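Local coordinates for tail fiber protein (Acinetobacter phage AM24, PDB 5W5P) that is a phage tailspike that probably binds, and may depolymerise, the capsular polysaccharide of its Acinetobacter baumannii host, at residues E119-Q124 against F145-P150; A171-Y176 against L208-D213; S216-V221 against R238-V243; N265-C270 against N287-C292. All coordinates share one frame; numbering follows the deposited sequence.

Interaction 1. Residues E119-Q124 against F145-P150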
loop_
_atom_site.group_PDB
_atom_site.type_symbol
_atom_site.label_atom_id
_atom_site.label_comp_id
_atom_site.label_asym_id
_atom_site.label_seq_id
_atom_site.Cartn_x
_atom_site.Cartn_y
_atom_site.Cartn_z
ATOM N N GLU A 119 10.437 40.679 10.160
ATOM C CA GLU A 119 11.846 40.633 9.802
ATOM C C GLU A 119 12.318 39.192 9.668
ATOM O O GLU A 119 11.784 38.278 10.307
ATOM C CB GLU A 119 12.712 41.353 10.845
ATOM C CG GLU A 119 12.136 42.670 11.343
ATOM C CD GLU A 119 12.431 43.828 10.408
ATOM O OE1 GLU A 119 13.073 43.597 9.358
ATOM O OE2 GLU A 119 12.023 44.969 10.725
ATOM N N ASP A 120 13.336 39.007 8.833
ATOM C CA ASP A 120 13.938 37.696 8.637
ATOM C C ASP A 120 14.544 37.190 9.940
ATOM O O ASP A 120 15.394 37.853 10.537
ATOM C CB ASP A 120 15.003 37.786 7.542
ATOM C CG ASP A 120 15.652 36.446 7.241
ATOM O OD1 ASP A 120 15.005 35.397 7.463
ATOM O OD2 ASP A 120 16.815 36.452 6.780
ATOM N N CYS A 121 14.104 36.012 10.382
ATOM C CA CYS A 121 14.571 35.406 11.621
ATOM C C CYS A 121 15.501 34.222 11.376
ATOM O O CYS A 121 15.798 33.469 12.310
ATOM C CB CYS A 121 13.380 34.976 12.477
ATOM S SG CYS A 121 12.488 33.525 11.868
ATOM N N SER A 122 15.965 34.047 10.136
ATOM C CA SER A 122 16.769 32.877 9.790
ATOM C C SER A 122 18.039 32.790 10.629
ATOM O O SER A 122 18.474 31.690 10.992
ATOM C CB SER A 122 17.116 32.903 8.302
ATOM O OG SER A 122 15.992 32.548 7.514
ATOM N N ALA A 123 18.655 33.936 10.936
ATOM C CA ALA A 123 19.874 33.926 11.741
ATOM C C ALA A 123 19.601 33.417 13.150
ATOM O O ALA A 123 20.437 32.721 13.740
ATOM C CB ALA A 123 20.490 35.326 11.786
ATOM N N GLN A 124 18.432 33.748 13.702
ATOM C CA GLN A 124 18.059 33.259 15.023
ATOM C C GLN A 124 17.665 31.788 14.976
ATOM O O GLN A 124 17.979 31.031 15.902
ATOM C CB GLN A 124 16.919 34.108 15.596
ATOM C CG GLN A 124 17.314 35.539 15.938
ATOM C CD GLN A 124 17.253 36.475 14.737
ATOM O OE1 GLN A 124 16.249 36.532 14.030
ATOM N NE2 GLN A 124 18.329 37.220 14.509
ATOM N N PHE A 145 6.532 33.354 11.993
ATOM C CA PHE A 145 7.908 33.713 11.684
ATOM C C PHE A 145 8.081 33.938 10.184
ATOM O O PHE A 145 7.265 33.506 9.365
ATOM C CB PHE A 145 8.873 32.627 12.169
ATOM C CG PHE A 145 8.770 32.337 13.642
ATOM C CD1 PHE A 145 9.567 33.016 14.554
ATOM C CD2 PHE A 145 7.875 31.389 14.116
ATOM C CE1 PHE A 145 9.474 32.755 15.913
ATOM C CE2 PHE A 145 7.780 31.118 15.469
ATOM C CZ PHE A 145 8.577 31.805 16.372
ATOM N N LYS A 146 9.156 34.637 9.830
ATOM C CA LYS A 146 9.513 34.855 8.434
ATOM C C LYS A 146 10.965 34.458 8.234
ATOM O O LYS A 146 11.856 35.013 8.884
ATOM C CB LYS A 146 9.297 36.310 8.014
ATOM C CG LYS A 146 9.872 36.632 6.648
ATOM C CD LYS A 146 9.149 37.796 6.004
ATOM C CE LYS A 146 9.691 39.116 6.513
ATOM N NZ LYS A 146 8.919 40.279 5.981
HETATM N N MSE A 147 11.201 33.501 7.339
HETATM C CA MSE A 147 12.557 33.090 6.998
HETATM C C MSE A 147 12.863 33.380 5.528
HETATM O O MSE A 147 12.122 32.962 4.634
HETATM C CB MSE A 147 12.757 31.605 7.298
HETATM C CG MSE A 147 12.529 31.236 8.749
HETATM SE SE MSE A 147 12.673 29.319 9.087
HETATM C CE MSE A 147 14.453 29.008 8.356
HETATM N N MSE A 148 13.958 34.096 5.282
HETATM C CA MSE A 148 14.324 34.487 3.923
HETATM C C MSE A 148 15.750 34.097 3.553
HETATM O O MSE A 148 16.224 34.409 2.460
HETATM C CB MSE A 148 14.154 35.991 3.744
HETATM C CG MSE A 148 12.895 36.546 4.368
HETATM SE SE MSE A 148 12.861 38.480 4.242
HETATM C CE MSE A 148 12.740 38.646 2.295
ATOM N N THR A 149 16.433 33.426 4.476
ATOM C CA THR A 149 17.815 33.020 4.291
ATOM C C THR A 149 17.904 31.533 4.609
ATOM O O THR A 149 17.362 31.092 5.637
ATOM C CB THR A 149 18.760 33.819 5.197
ATOM O OG1 THR A 149 18.525 35.222 5.010
ATOM C CG2 THR A 149 20.220 33.497 4.883
ATOM N N PRO A 150 18.540 30.729 3.759
ATOM C CA PRO A 150 18.632 29.292 4.047
ATOM C C PRO A 150 19.319 29.047 5.383
ATOM O O PRO A 150 20.323 29.685 5.715
ATOM C CB PRO A 150 19.450 28.747 2.871
ATOM C CG PRO A 150 19.210 29.726 1.767
ATOM C CD PRO A 150 19.099 31.065 2.438
HETATM O O HOH W 1 10.209 36.492 11.627
#

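Interaction 2. Residues A171-Y176 against L208-D213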
loop_
_atom_site.group_PDB
_atom_site.type_symbol
_atom_site.label_atom_id
_atom_site.label_comp_id
_atom_site.label_asym_id
_atom_site.label_seq_id
_atom_site.Cartn_x
_atom_site.Cartn_y
_atom_site.Cartn_z
ATOM N N ALA A 171 2.791 26.916 15.217
ATOM C CA ALA A 171 3.325 28.169 14.709
ATOM C C ALA A 171 3.296 28.197 13.182
ATOM O O ALA A 171 3.193 27.165 12.510
ATOM C CB ALA A 171 4.753 28.381 15.210
ATOM N N ARG A 172 3.392 29.405 12.638
ATOM C CA ARG A 172 3.450 29.624 11.202
ATOM C C ARG A 172 4.828 30.141 10.816
ATOM O O ARG A 172 5.425 30.942 11.542
ATOM C CB ARG A 172 2.376 30.617 10.753
ATOM C CG ARG A 172 2.440 30.966 9.279
ATOM C CD ARG A 172 1.834 32.324 9.012
ATOM N NE ARG A 172 0.396 32.225 8.813
ATOM C CZ ARG A 172 -0.501 32.964 9.452
ATOM N NH1 ARG A 172 -0.113 33.874 10.332
ATOM N NH2 ARG A 172 -1.792 32.794 9.200
ATOM N N VAL A 173 5.334 29.671 9.678
ATOM C CA VAL A 173 6.608 30.119 9.128
ATOM C C VAL A 173 6.337 30.631 7.721
ATOM O O VAL A 173 5.970 29.851 6.834
ATOM C CB VAL A 173 7.662 29.003 9.111
ATOM C CG1 VAL A 173 8.944 29.480 8.426
ATOM C CG2 VAL A 173 7.949 28.519 10.519
ATOM N N TRP A 174 6.499 31.936 7.517
ATOM C CA TRP A 174 6.480 32.500 6.175
ATOM C C TRP A 174 7.800 32.189 5.484
ATOM O O TRP A 174 8.874 32.450 6.034
ATOM C CB TRP A 174 6.261 34.008 6.220
ATOM C CG TRP A 174 4.929 34.419 6.742
ATOM C CD1 TRP A 174 4.635 34.802 8.019
ATOM C CD2 TRP A 174 3.707 34.510 6.002
ATOM N NE1 TRP A 174 3.303 35.119 8.121
ATOM C CE2 TRP A 174 2.711 34.953 6.897
ATOM C CE3 TRP A 174 3.359 34.265 4.670
ATOM C CZ2 TRP A 174 1.389 35.154 6.505
ATOM C CZ3 TRP A 174 2.046 34.466 4.281
ATOM C CH2 TRP A 174 1.076 34.903 5.197
ATOM N N VAL A 175 7.722 31.636 4.276
ATOM C CA VAL A 175 8.888 31.130 3.563
ATOM C C VAL A 175 9.191 32.048 2.388
ATOM O O VAL A 175 8.294 32.382 1.604
ATOM C CB VAL A 175 8.664 29.687 3.085
ATOM C CG1 VAL A 175 9.947 29.125 2.499
ATOM C CG2 VAL A 175 8.159 28.825 4.235
ATOM N N TYR A 176 10.457 32.448 2.266
ATOM C CA TYR A 176 10.933 33.286 1.159
ATOM C C TYR A 176 12.285 32.722 0.724
ATOM O O TYR A 176 13.326 33.089 1.275
ATOM C CB TYR A 176 11.038 34.752 1.568
ATOM C CG TYR A 176 9.706 35.423 1.786
ATOM C CD1 TYR A 176 9.072 35.366 3.022
ATOM C CD2 TYR A 176 9.080 36.119 0.760
ATOM C CE1 TYR A 176 7.854 35.979 3.231
ATOM C CE2 TYR A 176 7.857 36.734 0.960
ATOM C CZ TYR A 176 7.250 36.660 2.200
ATOM O OH TYR A 176 6.034 37.271 2.409
ATOM N N LEU A 208 3.617 22.389 12.297
ATOM C CA LEU A 208 4.109 23.597 11.652
ATOM C C LEU A 208 3.255 23.936 10.440
ATOM O O LEU A 208 2.792 23.048 9.717
ATOM C CB LEU A 208 5.560 23.440 11.197
ATOM C CG LEU A 208 6.646 23.576 12.253
ATOM C CD1 LEU A 208 7.997 23.337 11.611
ATOM C CD2 LEU A 208 6.579 24.949 12.914
ATOM N N ARG A 209 3.073 25.234 10.212
ATOM C CA ARG A 209 2.341 25.746 9.057
ATOM C C ARG A 209 3.314 26.563 8.215
ATOM O O ARG A 209 3.634 27.703 8.562
ATOM C CB ARG A 209 1.151 26.589 9.498
ATOM C CG ARG A 209 0.108 25.831 10.299
ATOM C CD ARG A 209 -0.982 26.763 10.790
ATOM N NE ARG A 209 -0.489 27.684 11.806
ATOM C CZ ARG A 209 -0.854 28.961 11.907
ATOM N NH1 ARG A 209 -1.715 29.482 11.042
ATOM N NH2 ARG A 209 -0.358 29.719 12.876
ATOM N N PHE A 210 3.798 25.982 7.120
ATOM C CA PHE A 210 4.647 26.703 6.183
ATOM C C PHE A 210 3.760 27.413 5.172
ATOM O O PHE A 210 2.850 26.806 4.607
ATOM C CB PHE A 210 5.621 25.752 5.488
ATOM C CG PHE A 210 6.684 25.203 6.401
ATOM C CD1 PHE A 210 6.621 23.897 6.865
ATOM C CD2 PHE A 210 7.744 26.002 6.808
ATOM C CE1 PHE A 210 7.607 23.389 7.703
ATOM C CE2 PHE A 210 8.723 25.511 7.653
ATOM C CZ PHE A 210 8.656 24.202 8.102
ATOM N N GLN A 211 4.008 28.701 4.964
ATOM C CA GLN A 211 3.123 29.518 4.149
ATOM C C GLN A 211 3.929 30.489 3.301
ATOM O O GLN A 211 4.893 31.095 3.780
ATOM C CB GLN A 211 2.125 30.293 5.026
ATOM C CG GLN A 211 1.034 31.022 4.247
ATOM C CD GLN A 211 -0.141 31.437 5.121
ATOM O OE1 GLN A 211 -0.328 30.914 6.222
ATOM N NE2 GLN A 211 -0.942 32.383 4.631
ATOM N N GLY A 212 3.532 30.621 2.031
ATOM C CA GLY A 212 4.053 31.644 1.155
ATOM C C GLY A 212 2.945 32.613 0.768
ATOM O O GLY A 212 1.759 32.366 1.012
ATOM N N ASP A 213 3.349 33.731 0.164
ATOM C CA ASP A 213 2.387 34.728 -0.290
ATOM C C ASP A 213 1.853 34.451 -1.692
ATOM O O ASP A 213 0.910 35.122 -2.125
ATOM C CB ASP A 213 3.005 36.133 -0.246
ATOM C CG ASP A 213 4.332 36.217 -0.969
ATOM O OD1 ASP A 213 4.712 35.243 -1.646
ATOM O OD2 ASP A 213 5.006 37.260 -0.858
HETATM O O HOH W 2 6.543 33.794 -0.188
#

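Interaction 3. Residues S216-V221 against R238-V243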
loop_
_atom_site.group_PDB
_atom_site.type_symbol
_atom_site.label_atom_id
_atom_site.label_comp_id
_atom_site.label_asym_id
_atom_site.label_seq_id
_atom_site.Cartn_x
_atom_site.Cartn_y
_atom_site.Cartn_z
ATOM N N SER A 216 5.699 35.238 -4.796
ATOM C CA SER A 216 7.148 35.158 -4.730
ATOM C C SER A 216 7.526 33.697 -4.526
ATOM O O SER A 216 6.664 32.831 -4.357
ATOM C CB SER A 216 7.701 36.040 -3.611
ATOM O OG SER A 216 7.208 35.611 -2.357
ATOM N N GLN A 217 8.828 33.428 -4.525
ATOM C CA GLN A 217 9.323 32.061 -4.441
ATOM C C GLN A 217 9.437 31.627 -2.985
ATOM O O GLN A 217 10.011 32.346 -2.160
ATOM C CB GLN A 217 10.673 31.935 -5.149
ATOM C CG GLN A 217 10.560 31.854 -6.667
ATOM C CD GLN A 217 9.623 30.745 -7.129
ATOM O OE1 GLN A 217 9.828 29.573 -6.820
ATOM N NE2 GLN A 217 8.591 31.115 -7.874
ATOM N N SER A 218 8.889 30.446 -2.679
ATOM C CA SER A 218 8.955 29.864 -1.340
ATOM C C SER A 218 9.201 28.369 -1.468
ATOM O O SER A 218 8.338 27.630 -1.950
ATOM C CB SER A 218 7.675 30.128 -0.555
ATOM O OG SER A 218 6.526 29.756 -1.295
ATOM N N VAL A 219 10.369 27.920 -1.022
ATOM C CA VAL A 219 10.741 26.512 -1.014
ATOM C C VAL A 219 11.156 26.155 0.405
ATOM O O VAL A 219 11.915 26.899 1.034
ATOM C CB VAL A 219 11.879 26.215 -2.010
ATOM C CG1 VAL A 219 12.363 24.773 -1.859
ATOM C CG2 VAL A 219 11.427 26.514 -3.447
ATOM N N VAL A 220 10.649 25.031 0.915
ATOM C CA VAL A 220 10.876 24.653 2.310
ATOM C C VAL A 220 12.152 23.828 2.430
ATOM O O VAL A 220 13.066 24.186 3.182
ATOM C CB VAL A 220 9.672 23.888 2.891
ATOM C CG1 VAL A 220 9.903 23.567 4.367
ATOM C CG2 VAL A 220 8.392 24.692 2.704
ATOM N N VAL A 221 12.233 22.729 1.684
ATOM C CA VAL A 221 13.351 21.798 1.769
ATOM C C VAL A 221 14.178 21.902 0.494
ATOM O O VAL A 221 13.641 21.796 -0.615
ATOM C CB VAL A 221 12.862 20.357 1.993
ATOM C CG1 VAL A 221 14.007 19.367 1.789
ATOM C CG2 VAL A 221 12.259 20.201 3.386
ATOM N N ARG A 238 0.214 27.974 -0.247
ATOM C CA ARG A 238 0.804 28.862 -1.254
ATOM C C ARG A 238 2.329 28.774 -1.249
ATOM O O ARG A 238 3.037 29.780 -1.360
ATOM C CB ARG A 238 0.326 30.304 -1.065
ATOM C CG ARG A 238 -1.189 30.451 -1.165
ATOM C CD ARG A 238 -1.632 31.898 -1.100
ATOM N NE ARG A 238 -3.088 32.017 -1.042
ATOM C CZ ARG A 238 -3.794 32.019 0.087
ATOM N NH1 ARG A 238 -3.178 31.908 1.256
ATOM N NH2 ARG A 238 -5.118 32.140 0.051
ATOM N N ILE A 239 2.836 27.546 -1.137
ATOM C CA ILE A 239 4.265 27.261 -1.172
ATOM C C ILE A 239 4.642 26.850 -2.589
ATOM O O ILE A 239 4.009 25.966 -3.178
ATOM C CB ILE A 239 4.636 26.169 -0.152
ATOM C CG1 ILE A 239 4.369 26.682 1.267
ATOM C CG2 ILE A 239 6.080 25.691 -0.350
ATOM C CD1 ILE A 239 5.479 27.553 1.828
ATOM N N SER A 240 5.672 27.492 -3.142
ATOM C CA SER A 240 6.035 27.242 -4.536
ATOM C C SER A 240 6.503 25.806 -4.736
ATOM O O SER A 240 6.236 25.196 -5.780
ATOM C CB SER A 240 7.116 28.228 -4.978
ATOM O OG SER A 240 6.795 29.549 -4.570
ATOM N N ALA A 241 7.208 25.254 -3.751
ATOM C CA ALA A 241 7.666 23.874 -3.809
ATOM C C ALA A 241 8.013 23.423 -2.401
ATOM O O ALA A 241 8.729 24.128 -1.687
ATOM C CB ALA A 241 8.886 23.725 -4.728
ATOM N N LEU A 242 7.506 22.257 -2.001
ATOM C CA LEU A 242 7.935 21.678 -0.733
ATOM C C LEU A 242 9.398 21.262 -0.808
ATOM O O LEU A 242 10.185 21.545 0.105
ATOM C CB LEU A 242 7.052 20.483 -0.366
ATOM C CG LEU A 242 5.780 20.755 0.439
ATOM C CD1 LEU A 242 4.757 21.558 -0.367
ATOM C CD2 LEU A 242 5.172 19.444 0.935
ATOM N N VAL A 243 9.780 20.594 -1.896
ATOM C CA VAL A 243 11.154 20.164 -2.137
ATOM C C VAL A 243 11.566 20.620 -3.529
ATOM O O VAL A 243 10.812 20.446 -4.492
ATOM C CB VAL A 243 11.317 18.635 -2.012
ATOM C CG1 VAL A 243 12.793 18.252 -2.107
ATOM C CG2 VAL A 243 10.716 18.137 -0.712
HETATM O O HOH W 3 5.238 31.712 -2.069
HETATM O O HOH W 4 4.825 31.209 -6.023
#

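Interaction 4. Residues N265-C270 against N287-C292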
loop_
_atom_site.group_PDB
_atom_site.type_symbol
_atom_site.label_atom_id
_atom_site.label_comp_id
_atom_site.label_asym_id
_atom_site.label_seq_id
_atom_site.Cartn_x
_atom_site.Cartn_y
_atom_site.Cartn_z
ATOM N N ASN A 265 0.221 15.185 5.136
ATOM C CA ASN A 265 0.285 16.639 5.203
ATOM C C ASN A 265 -1.013 17.243 4.682
ATOM O O ASN A 265 -1.870 16.555 4.125
ATOM C CB ASN A 265 1.467 17.192 4.399
ATOM C CG ASN A 265 2.803 16.777 4.967
ATOM O OD1 ASN A 265 3.184 17.194 6.066
ATOM N ND2 ASN A 265 3.532 15.953 4.221
ATOM N N HIS A 266 -1.137 18.555 4.863
ATOM C CA HIS A 266 -2.270 19.330 4.368
ATOM C C HIS A 266 -1.719 20.369 3.388
ATOM O O HIS A 266 -1.227 21.424 3.796
ATOM C CB HIS A 266 -3.030 19.987 5.526
ATOM C CG HIS A 266 -3.465 19.026 6.591
ATOM N ND1 HIS A 266 -4.769 18.597 6.719
ATOM C CD2 HIS A 266 -2.773 18.424 7.586
ATOM C CE1 HIS A 266 -4.861 17.767 7.743
ATOM N NE2 HIS A 266 -3.662 17.644 8.286
ATOM N N LEU A 267 -1.793 20.064 2.093
ATOM C CA LEU A 267 -1.276 20.937 1.047
ATOM C C LEU A 267 -2.417 21.711 0.405
ATOM O O LEU A 267 -3.456 21.140 0.063
ATOM C CB LEU A 267 -0.532 20.144 -0.031
ATOM C CG LEU A 267 0.436 19.048 0.416
ATOM C CD1 LEU A 267 1.162 18.466 -0.775
ATOM C CD2 LEU A 267 1.432 19.589 1.428
ATOM N N ALA A 268 -2.218 23.012 0.235
ATOM C CA ALA A 268 -3.235 23.844 -0.390
ATOM C C ALA A 268 -2.560 24.954 -1.179
ATOM O O ALA A 268 -1.677 25.642 -0.654
ATOM C CB ALA A 268 -4.187 24.430 0.656
ATOM N N LEU A 269 -2.974 25.106 -2.438
ATOM C CA LEU A 269 -2.543 26.212 -3.294
ATOM C C LEU A 269 -1.032 26.226 -3.496
ATOM O O LEU A 269 -0.439 27.280 -3.729
ATOM C CB LEU A 269 -3.024 27.552 -2.739
ATOM C CG LEU A 269 -4.547 27.665 -2.643
ATOM C CD1 LEU A 269 -4.966 28.842 -1.769
ATOM C CD2 LEU A 269 -5.130 27.784 -4.036
ATOM N N CYS A 270 -0.397 25.061 -3.414
ATOM C CA CYS A 270 1.032 24.943 -3.668
ATOM C C CYS A 270 1.282 24.781 -5.163
ATOM O O CYS A 270 0.504 24.132 -5.866
ATOM C CB CYS A 270 1.622 23.758 -2.900
ATOM S SG CYS A 270 1.344 23.809 -1.106
ATOM N N ASN A 287 -1.712 12.471 1.448
ATOM C CA ASN A 287 -1.737 13.905 1.697
ATOM C C ASN A 287 -3.058 14.495 1.221
ATOM O O ASN A 287 -3.563 14.126 0.159
ATOM C CB ASN A 287 -0.581 14.625 0.992
ATOM C CG ASN A 287 0.775 14.063 1.351
ATOM O OD1 ASN A 287 1.301 13.182 0.663
ATOM N ND2 ASN A 287 1.366 14.591 2.412
ATOM N N PHE A 288 -3.606 15.422 2.003
ATOM C CA PHE A 288 -4.812 16.160 1.629
ATOM C C PHE A 288 -4.392 17.380 0.811
ATOM O O PHE A 288 -3.995 18.406 1.367
ATOM C CB PHE A 288 -5.589 16.579 2.875
ATOM C CG PHE A 288 -6.110 15.427 3.695
ATOM C CD1 PHE A 288 -6.610 14.289 3.076
ATOM C CD2 PHE A 288 -6.106 15.485 5.085
ATOM C CE1 PHE A 288 -7.098 13.231 3.824
ATOM C CE2 PHE A 288 -6.594 14.429 5.842
ATOM C CZ PHE A 288 -7.092 13.300 5.206
ATOM N N CYS A 289 -4.480 17.289 -0.515
ATOM C CA CYS A 289 -4.050 18.375 -1.395
ATOM C C CYS A 289 -5.263 19.048 -2.023
ATOM O O CYS A 289 -6.006 18.414 -2.780
ATOM C CB CYS A 289 -3.105 17.872 -2.483
ATOM S SG CYS A 289 -1.877 16.689 -1.923
ATOM N N GLU A 290 -5.436 20.336 -1.734
ATOM C CA GLU A 290 -6.601 21.100 -2.162
ATOM C C GLU A 290 -6.142 22.275 -3.014
ATOM O O GLU A 290 -5.415 23.148 -2.532
ATOM C CB GLU A 290 -7.404 21.591 -0.954
ATOM C CG GLU A 290 -7.771 20.494 0.039
ATOM C CD GLU A 290 -9.081 19.799 -0.310
ATOM O OE1 GLU A 290 -9.545 19.930 -1.466
ATOM O OE2 GLU A 290 -9.654 19.128 0.576
ATOM N N SER A 291 -6.566 22.288 -4.277
ATOM C CA SER A 291 -6.305 23.403 -5.187
ATOM C C SER A 291 -4.807 23.642 -5.370
ATOM O O SER A 291 -4.345 24.782 -5.411
ATOM C CB SER A 291 -7.000 24.677 -4.703
ATOM O OG SER A 291 -8.393 24.469 -4.555
ATOM N N CYS A 292 -4.039 22.561 -5.475
ATOM C CA CYS A 292 -2.617 22.653 -5.780
ATOM C C CYS A 292 -2.412 22.673 -7.291
ATOM O O CYS A 292 -3.036 21.908 -8.024
ATOM C CB CYS A 292 -1.855 21.483 -5.163
ATOM S SG CYS A 292 -1.708 21.572 -3.373
#

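Interaction 1. Residues E119-Q124 against F145-P150
The carboxylate of D120 reaches across to the backbone of selenomethionine M148 and is held from both faces at a single oxygen. M148 N donates to D120 OD1 at 2.7 Å from above the carboxylate plane, while S122 N, two residues on from D120, donates to the same OD1 at 3.1 Å from the opposite face, closing an Asx turn. D120 CG lies anti to the backbone N (chi1 -178°), which carries the group over toward 147-149. The other oxygen, D120 OD2, takes a 2.8 Å bond from T149 OG1 on its syn side, a little out of plane, so three donors fix the rotation of the carboxylate. S122 OG sits 2.7 Å from T149 O, but D120 OD1 also competes for its one proton. Next along, C121 N binds K146 O at 2.9 Å, nearly straight at 165°, and a water bridges E119 O to K146 N. Strand 144-147 pairs along its other edge with strand 172-175, so residues 119-121 cover the edge where a further coil would pair. This is consistent with an N-terminal cap on a parallel beta-helix, with helix 122-132 starting directly after C121 as its N-cap residue. C121 SG stands between its own backbone N and carbonyl carbon (chi1 73°), and its sulfur packs 3.7 Å from F145 CB, oblique to that ring. M147 CG approaches the same SG to 3.9 Å. The K146 chain passes E119 and ends with NZ on T118 O.

Interaction 2. Residues A171-Y176 against L208-D213
W174 lays its indole alongside the side chain of Q211, both pointing the same way, with the ring and amide planes 47° apart. The six-membered ring does the touching: W174 CZ3 lies 3.6 Å from Q211 CG, and W174 CH2 comes to 3.3 Å from Q211 NE2. R172 supplies the next layer. A bend at chi3 (-86°) directs its NE to Q211 OE1, a 3.0 Å bond at 153° whose donor stands above the carbonyl plane of the amide. Its guanidinium has W174 CZ2 over one face and R209 NH1 over the opposite one, both offset toward the rim. The two arginines bring like charges close, R172 NH2 to R209 NH1 being 3.8 Å, which is probably tolerable because D161 of the second subunit offers OD2 to R172 NH2 in a salt bridge and its backbone O to R209 NH1. S144 OG takes up R172 NH1. R172 CB meanwhile rests over one face of the R209 guanidinium, 3.6 Å from R209 NH2. On the face carrying V173 and F210 apolar side chains meet: V173 lies beside F210 with its CB 3.8 Å from F210 CD2, and V175 CG2 crosses to that same CD2. Backbone bonds run from R209 N to A171 O, V173 N to R209 O, Q211 N to V173 O and V175 N to Q211 O. That in-register pairing of R172, V173 and W174 with R209, F210 and Q211, paired residues sending their side chains to the same face, is the stacking of successive coils in a parallel beta-helix, here with the polar face turned to the trimer interface.

Interaction 3. Residues S216-V221 against R238-V243
S218 and S240 exchange hydrogen bonds, each hydroxyl oxygen turned onto the backbone N-H of the other residue. S218 OG, set between its own backbone N and carbonyl carbon (chi1 51°), accepts from S240 N at 3.0 Å. S240 OG, turned anti to its carbonyl carbon (chi1 -46°), accepts from S218 N, also at 3.0 Å. The two side chains therefore do in reciprocal fashion what backbone carbonyls do farther on, where A241 N binds S218 O and V221 N binds L242 O at 2.8 Å. A water links S240 OG to S216 O. V219 sits over A241 and V221 over V243, the like-over-like parallel pairing of successive coils in a parallel beta-helix; V220 and L242 both adopt a helical backbone conformation, so the two coils turn the same corner one above the other. Across that corner V220 meets I239 at about a right angle, CG2 to CG2 4.0 Å, and F210 touches both side chains. The same methyl of I239 presses on the backbone, its CG2 being 3.4 Å from S218 O. The valine over alanine contact runs from V219 CG2 to A241 CB at 4.0 Å. Past the corner V221 CB lies 4.1 Å from V243 CG2, and M231 touches both valines as well as L242. On the polar side, Q217 curls back so that OE1 passes S240 CB on its way to R244 NH1.

Interaction 4. Residues N265-C270 against N287-C292
Strands 266-268 and 288-290 run parallel, their axes 4.6 Å apart and only 12° from alignment, and the pairing of H266, L267 and A268 with F288, C289 and E290 is one coil of a parallel beta-helix lying on the next. F288 N, L267 N, E290 N and L269 N donate in turn to N265 O, F288 O, L267 O and E290 O. L269 and S291 both take left-handed backbone angles (phi 60° for each), so the two coils bend alike just after the strands. At the other end N265 and N287 lie side by side with amide planes nearly parallel, an arrangement that may form part of an asparagine ladder; the amide of N265 is held by G234 N and M231 O. H266 and F288 point the same way, the phenyl edge offset toward the imidazole face with centroids 5.6 Å apart and F288 CD2 3.7 Å from H266 CE1. H266 NE2 bonds E203 of the second subunit, and F288 packs on T261 of that subunit, so this face lies at the trimer interface. The opposite face holds the thiols. L267 CD1 touches C289 SG at 3.7 Å, and W316 covers C289 and C292. Beyond the bend L269 CD2 meets S291 CB at 3.7 Å. C292 SG touches two side chains of the coil before it, 3.8 Å from L267 CB and 4.0 Å from C270 CB.

Overall arrangement
Interactions 2, 3 and 4 join successive coils of what appears to be one beta-helix, and interaction 1 closes its N-terminal end. Interaction 1 feeds into interaction 2, centres 11 Å apart, through strands 144-147 and 172-175, where F145 N probably bonds R172 O. Interactions 2 and 3, 9 Å apart by centres, meet at V175 and S218, one contact lying along strands and the other turning a corner. Interactions 3 and 4, 13 Å apart, meet through R238 N and A268 O. Interactions 1 and 4 lie 24 Å apart by centres. Interactions 2 and 4 both touch the second subunit, whereas 1 and 3 touch no other chain. A bound zinc ion lies about 10 Å from the L208 side chain.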